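Local coordinates for carboxylase (Deinococcus radiodurans, PDB 5H80), which probably carries out the ATP-dependent carboxylation of biotin, as the biotin carboxylase domain of a single-chain bacterial carboxylase, at residues A432-P435 with G436-Q440; P273-P276 with Q277-T281. All coordinates share one frame; numbering follows the deposited sequence.

Contact 1. Residues A432-P435 with G436-Q440; sequences AALP and GLLRQ
Leu438 N donates to Leu434 O (3.0 Å, 166° at the hydrogen), and Arg439 N donates to Pro435 O at 3.1 Å. These i to i+4 bonds make the first turn of helix 434-446, which lies on the antiparallel sheet of strands 264-270, 367-374 and 421-429, Leu437 packing on Val369 and Val427. Gln440 N continues the series with a bond to Gly436 O, and its side chain bonds to strand 421-429: OE1 accepts from Arg429 NH1 and NE2 donates to His428 O. At the N-cap position, Ala433 O accepts from Gln367 NE2. Pro435 has no amide hydrogen to give, which costs nothing in a first turn. On the buried side Leu434 and Leu438 cross at a slant, CG of Leu434 lying 3.9 Å from CD1 of Leu438; both also touch Phe269. With chi1 at -59°, Leu438 swings its CG beside its own backbone N and back over Leu434 O, 3.4 Å away. Cutting Leu438 back to an alanine removes its branch, which is likely to open a gap beside Leu434 CG and Phe269. Toward the outside, the Arg439 guanidinium lays one face over Pro435, whose CB stands 3.7 Å above its plane near the rim. Main-chain bonds and the Gln367 and Gln440 side chains thus give the helix start its polar hold, with apolar packing inside and a proline-guanidinium contact outside.

Contact 2. Residues P273-P276 with Q277-T281; sequences PHLP and QAVRT
Pro276 O receives two amides at once, Val279 N at 2.8 Å and Arg280 N at 3.0 Å. Pro276 is the N-cap of helix 277-293, in what is probably the ATP-grasp region, the carbamoyl-phosphate synthase-type ATP-binding domain. The two bonds differ in kind: the Arg280 N-H approaches in the carbonyl plane and its bond is nearly straight (166° at the hydrogen), whereas that of Val279 stands above the plane and is bent. The Pro276 ring runs side by side with Val279, its CD 4.0 Å from CG2. Leu275, just before the cap, has its CG anti to the backbone N (chi1 -169°), which turns the isobutyl group toward the helix: CD1 presses on Val279 CG1 at 3.6 Å, the side chains meeting at about a right angle, and CD2 reaches Arg280 CB. Arg280 runs extended to CD, then bends at chi3 (-59°), which carries its guanidinium back beside the Leu275 backbone. There NE forms a salt bridge with Glu254, which gives its charge a partner outside the turn. Two waters lie in the plane at the guanidinium edge: one accepts from Arg280 NH2 and Leu275 N, the other accepts from Arg280 NH1 at 2.9 Å and donates to Leu275 O at 2.7 Å.

In the fold
From the N terminus, the chain reaches contact 2 first: leaving strand 264-270, it passes through the loop 273-276 and turns into helix 277-293 in the ATP-binding domain. It then runs through strands 299-306 and 312-318 of the four-stranded antiparallel sheet and later strand 367-374. Strand 421-429 leads into contact 1, where helix 434-446 begins in the biotin carboxylase C-terminal domain. The two lie in series, neither nested nor crossed, each closing the short turn at a helix start. Their centres are about 18 Å apart, yet they touch where Leu434 CD2 packs on Pro273 CB at 4.0 Å, and Tyr472 contacts both residues. Strands 264-270, 367-374 and 421-429 share one sheet that joins these two regions.

Contact 1. Residues A432-P435 with G436-Q440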
ATOM      1  N   ALA A 432      12.103   9.268  -8.387  1.00 32.49           N
ATOM      2  CA  ALA A 432      12.836   8.349  -9.303  1.00 39.25           C
ATOM      3  C   ALA A 432      14.167   7.877  -8.771  1.00 37.54           C
ATOM      4  O   ALA A 432      14.704   6.892  -9.306  1.00 31.30           O
ATOM      5  CB  ALA A 432      13.114   9.043 -10.642  1.00 42.59           C
ATOM      6  N   ALA A 433      14.727   8.610  -7.829  1.00 31.86           N
ATOM      7  CA  ALA A 433      16.068   8.399  -7.359  1.00 28.85           C
ATOM      8  C   ALA A 433      16.273   7.113  -6.451  1.00 22.84           C
ATOM      9  O   ALA A 433      15.743   6.956  -5.367  1.00 22.86           O
ATOM     10  CB  ALA A 433      16.685   9.688  -6.730  1.00 32.24           C
ATOM     11  N   LEU A 434      17.025   6.121  -6.969  1.00 24.86           N
ATOM     12  CA  LEU A 434      17.250   4.853  -6.214  1.00 24.01           C
ATOM     13  C   LEU A 434      17.684   4.895  -4.729  1.00 23.21           C
ATOM     14  O   LEU A 434      17.164   4.149  -3.906  1.00 23.54           O
ATOM     15  CB  LEU A 434      18.180   3.890  -7.061  1.00 24.86           C
ATOM     16  CG  LEU A 434      18.667   2.547  -6.487  1.00 26.41           C
ATOM     17  CD1 LEU A 434      17.526   1.562  -6.423  1.00 25.59           C
ATOM     18  CD2 LEU A 434      19.752   1.860  -7.351  1.00 24.96           C
ATOM     19  N   PRO A 435      18.711   5.716  -4.371  1.00 24.07           N
ATOM     20  CA  PRO A 435      19.155   5.755  -2.981  1.00 26.41           C
ATOM     21  C   PRO A 435      18.030   6.022  -1.955  1.00 26.07           C
ATOM     22  O   PRO A 435      17.926   5.331  -0.934  1.00 25.36           O
ATOM     23  CB  PRO A 435      20.218   6.829  -3.008  1.00 25.60           C
ATOM     24  CG  PRO A 435      20.785   6.810  -4.389  1.00 26.24           C
ATOM     25  CD  PRO A 435      19.568   6.600  -5.205  1.00 24.15           C
ATOM     26  N   GLY A 436      17.128   6.910  -2.297  1.00 22.49           N
ATOM     27  CA  GLY A 436      15.935   7.203  -1.467  1.00 23.62           C
ATOM     28  C   GLY A 436      14.949   5.998  -1.216  1.00 22.98           C
ATOM     29  O   GLY A 436      14.511   5.697  -0.066  1.00 25.22           O
ATOM     30  N   LEU A 437      14.838   5.179  -2.286  1.00 21.56           N
ATOM     31  CA  LEU A 437      14.093   3.946  -2.234  1.00 21.93           C
ATOM     32  C   LEU A 437      14.819   2.907  -1.316  1.00 23.36           C
ATOM     33  O   LEU A 437      14.165   2.342  -0.466  1.00 24.89           O
ATOM     34  CB  LEU A 437      13.899   3.320  -3.665  1.00 21.44           C
ATOM     35  CG  LEU A 437      13.102   1.989  -3.647  1.00 23.44           C
ATOM     36  CD1 LEU A 437      11.682   2.130  -3.154  1.00 26.11           C
ATOM     37  CD2 LEU A 437      13.127   1.323  -5.066  1.00 24.19           C
ATOM     38  N   LEU A 438      16.124   2.727  -1.465  1.00 20.47           N
ATOM     39  CA  LEU A 438      16.852   1.835  -0.616  1.00 20.87           C
ATOM     40  C   LEU A 438      16.784   2.170   0.926  1.00 25.45           C
ATOM     41  O   LEU A 438      16.701   1.283   1.750  1.00 25.35           O
ATOM     42  CB  LEU A 438      18.259   1.763  -1.097  1.00 23.10           C
ATOM     43  CG  LEU A 438      18.341   1.271  -2.518  1.00 23.10           C
ATOM     44  CD1 LEU A 438      19.763   1.595  -2.817  1.00 23.74           C
ATOM     45  CD2 LEU A 438      18.063  -0.235  -2.674  1.00 28.14           C
ATOM     46  N   ARG A 439      16.853   3.481   1.244  1.00 24.88           N
ATOM     47  CA  ARG A 439      16.812   4.078   2.592  1.00 26.64           C
ATOM     48  C   ARG A 439      15.419   3.740   3.148  1.00 24.01           C
ATOM     49  O   ARG A 439      15.314   3.206   4.266  1.00 21.92           O
ATOM     50  CB  ARG A 439      17.059   5.629   2.568  1.00 26.06           C
ATOM     51  CG  ARG A 439      18.488   6.082   2.348  1.00 30.77           C
ATOM     52  CD  ARG A 439      18.611   7.542   1.824  1.00 34.99           C
ATOM     53  NE  ARG A 439      19.999   7.817   1.382  1.00 37.35           N
ATOM     54  CZ  ARG A 439      20.334   8.680   0.397  1.00 39.16           C
ATOM     55  NH1 ARG A 439      19.393   9.369  -0.242  1.00 41.46           N
ATOM     56  NH2 ARG A 439      21.636   8.862   0.051  1.00 45.23           N
ATOM     57  N   GLN A 440      14.374   3.955   2.386  1.00 21.48           N
ATOM     58  CA  GLN A 440      12.998   3.625   2.791  1.00 24.36           C
ATOM     59  C   GLN A 440      12.809   2.164   3.074  1.00 21.75           C
ATOM     60  O   GLN A 440      12.180   1.772   4.044  1.00 20.95           O
ATOM     61  CB  GLN A 440      12.054   4.091   1.730  1.00 29.13           C
ATOM     62  CG  GLN A 440      10.580   4.053   2.083  1.00 29.65           C
ATOM     63  CD  GLN A 440       9.688   4.549   0.908  1.00 38.92           C
ATOM     64  OE1 GLN A 440      10.074   5.476   0.172  1.00 40.17           O
ATOM     65  NE2 GLN A 440       8.500   3.943   0.738  1.00 31.34           N
TER

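Contact 2. Residues P273-P276 with Q277-T281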
ATOM      1  N   PRO A 273      16.611  -0.310 -12.340  1.00 21.68           N
ATOM      2  CA  PRO A 273      17.353   1.001 -12.186  1.00 25.24           C
ATOM      3  C   PRO A 273      18.347   1.271 -13.253  1.00 24.46           C
ATOM      4  O   PRO A 273      19.050   0.340 -13.705  1.00 21.69           O
ATOM      5  CB  PRO A 273      17.900   0.981 -10.783  1.00 26.43           C
ATOM      6  CG  PRO A 273      17.258  -0.189 -10.086  1.00 24.62           C
ATOM      7  CD  PRO A 273      16.717  -1.144 -11.115  1.00 22.47           C
ATOM      8  N   HIS A 274      18.401   2.526 -13.765  1.00 26.70           N
ATOM      9  CA  HIS A 274      19.499   2.942 -14.644  1.00 27.00           C
ATOM     10  C   HIS A 274      19.501   2.146 -15.959  1.00 29.60           C
ATOM     11  O   HIS A 274      20.555   1.582 -16.320  1.00 34.69           O
ATOM     12  CB  HIS A 274      20.872   2.827 -13.932  1.00 26.65           C
ATOM     13  CG  HIS A 274      20.982   3.664 -12.726  1.00 25.12           C
ATOM     14  ND1 HIS A 274      20.610   4.992 -12.745  1.00 31.20           N
ATOM     15  CD2 HIS A 274      21.327   3.384 -11.452  1.00 28.72           C
ATOM     16  CE1 HIS A 274      20.780   5.510 -11.542  1.00 31.36           C
ATOM     17  NE2 HIS A 274      21.127   4.537 -10.721  1.00 30.17           N
ATOM     18  N   LEU A 275      18.312   1.826 -16.466  1.00 24.11           N
ATOM     19  CA  LEU A 275      18.136   1.124 -17.710  1.00 23.79           C
ATOM     20  C   LEU A 275      17.787   2.038 -18.857  1.00 25.18           C
ATOM     21  O   LEU A 275      16.690   2.665 -18.895  1.00 26.27           O
ATOM     22  CB  LEU A 275      17.016   0.119 -17.558  1.00 21.85           C
ATOM     23  CG  LEU A 275      16.841  -0.936 -18.734  1.00 22.21           C
ATOM     24  CD1 LEU A 275      18.049  -1.841 -19.007  1.00 24.41           C
ATOM     25  CD2 LEU A 275      15.578  -1.767 -18.621  1.00 24.65           C
ATOM     26  N   PRO A 276      18.636   2.082 -19.886  1.00 25.26           N
ATOM     27  CA  PRO A 276      18.276   2.973 -20.988  1.00 23.71           C
ATOM     28  C   PRO A 276      17.011   2.495 -21.742  1.00 20.52           C
ATOM     29  O   PRO A 276      16.807   1.235 -21.960  1.00 23.49           O
ATOM     30  CB  PRO A 276      19.437   2.815 -21.967  1.00 25.22           C
ATOM     31  CG  PRO A 276      20.554   2.434 -21.101  1.00 23.03           C
ATOM     32  CD  PRO A 276      19.911   1.405 -20.165  1.00 22.19           C
ATOM     33  N   GLN A 277      16.164   3.434 -22.117  1.00 25.55           N
ATOM     34  CA  GLN A 277      14.936   3.105 -22.809  1.00 24.70           C
ATOM     35  C   GLN A 277      15.072   2.207 -24.033  1.00 25.21           C
ATOM     36  O   GLN A 277      14.222   1.408 -24.271  1.00 25.68           O
ATOM     37  CB  GLN A 277      14.110   4.320 -23.219  1.00 23.83           C
ATOM     38  CG  GLN A 277      12.791   4.069 -23.739  1.00 25.26           C
ATOM     39  CD  GLN A 277      11.860   3.226 -22.821  1.00 24.68           C
ATOM     40  OE1 GLN A 277      11.327   2.250 -23.269  1.00 26.52           O
ATOM     41  NE2 GLN A 277      11.602   3.689 -21.594  1.00 26.41           N
ATOM     42  N   ALA A 278      16.094   2.457 -24.839  1.00 25.10           N
ATOM     43  CA  ALA A 278      16.359   1.641 -26.032  1.00 26.01           C
ATOM     44  C   ALA A 278      16.489   0.158 -25.573  1.00 25.15           C
ATOM     45  O   ALA A 278      15.914  -0.735 -26.301  1.00 28.84           O
ATOM     46  CB  ALA A 278      17.667   2.126 -26.663  1.00 29.53           C
ATOM     47  N   VAL A 279      17.054  -0.146 -24.396  1.00 27.29           N
ATOM     48  CA  VAL A 279      17.259  -1.548 -23.962  1.00 28.15           C
ATOM     49  C   VAL A 279      15.908  -2.051 -23.486  1.00 26.32           C
ATOM     50  O   VAL A 279      15.554  -3.198 -23.730  1.00 25.23           O
ATOM     51  CB  VAL A 279      18.285  -1.711 -22.803  1.00 26.36           C
ATOM     52  CG1 VAL A 279      18.477  -3.184 -22.372  1.00 24.28           C
ATOM     53  CG2 VAL A 279      19.672  -1.131 -23.240  1.00 29.01           C
ATOM     54  N   ARG A 280      15.248  -1.234 -22.642  1.00 22.17           N
ATOM     55  CA  ARG A 280      13.861  -1.523 -22.284  1.00 27.42           C
ATOM     56  C   ARG A 280      12.987  -1.896 -23.456  1.00 21.58           C
ATOM     57  O   ARG A 280      12.322  -2.921 -23.333  1.00 20.68           O
ATOM     58  CB  ARG A 280      13.280  -0.397 -21.433  1.00 23.35           C
ATOM     59  CG  ARG A 280      11.819  -0.613 -21.065  1.00 25.71           C
ATOM     60  CD  ARG A 280      11.142   0.341 -20.077  1.00 21.19           C
ATOM     61  NE  ARG A 280      11.775   0.406 -18.784  1.00 22.59           N
ATOM     62  CZ  ARG A 280      12.630   1.335 -18.372  1.00 20.98           C
ATOM     63  NH1 ARG A 280      12.915   2.441 -19.128  1.00 24.91           N
ATOM     64  NH2 ARG A 280      13.187   1.218 -17.222  1.00 24.59           N
ATOM     65  N   THR A 281      12.942  -1.098 -24.541  1.00 22.00           N
ATOM     66  CA  THR A 281      12.000  -1.308 -25.571  1.00 24.95           C
ATOM     67  C   THR A 281      12.439  -2.589 -26.291  1.00 21.72           C
ATOM     68  O   THR A 281      11.561  -3.300 -26.738  1.00 24.84           O
ATOM     69  CB  THR A 281      11.715  -0.179 -26.592  1.00 31.30           C
ATOM     70  OG1 THR A 281      12.151  -0.490 -27.909  1.00 46.82           O
ATOM     71  CG2 THR A 281      11.869   1.026 -26.135  1.00 22.00           C
TER
HETATM   72  O   HOH W   1      15.371   2.657 -15.528  1.00 33.26           O
HETATM   73  O   HOH W   2      14.807   4.468 -18.232  1.00 40.01           O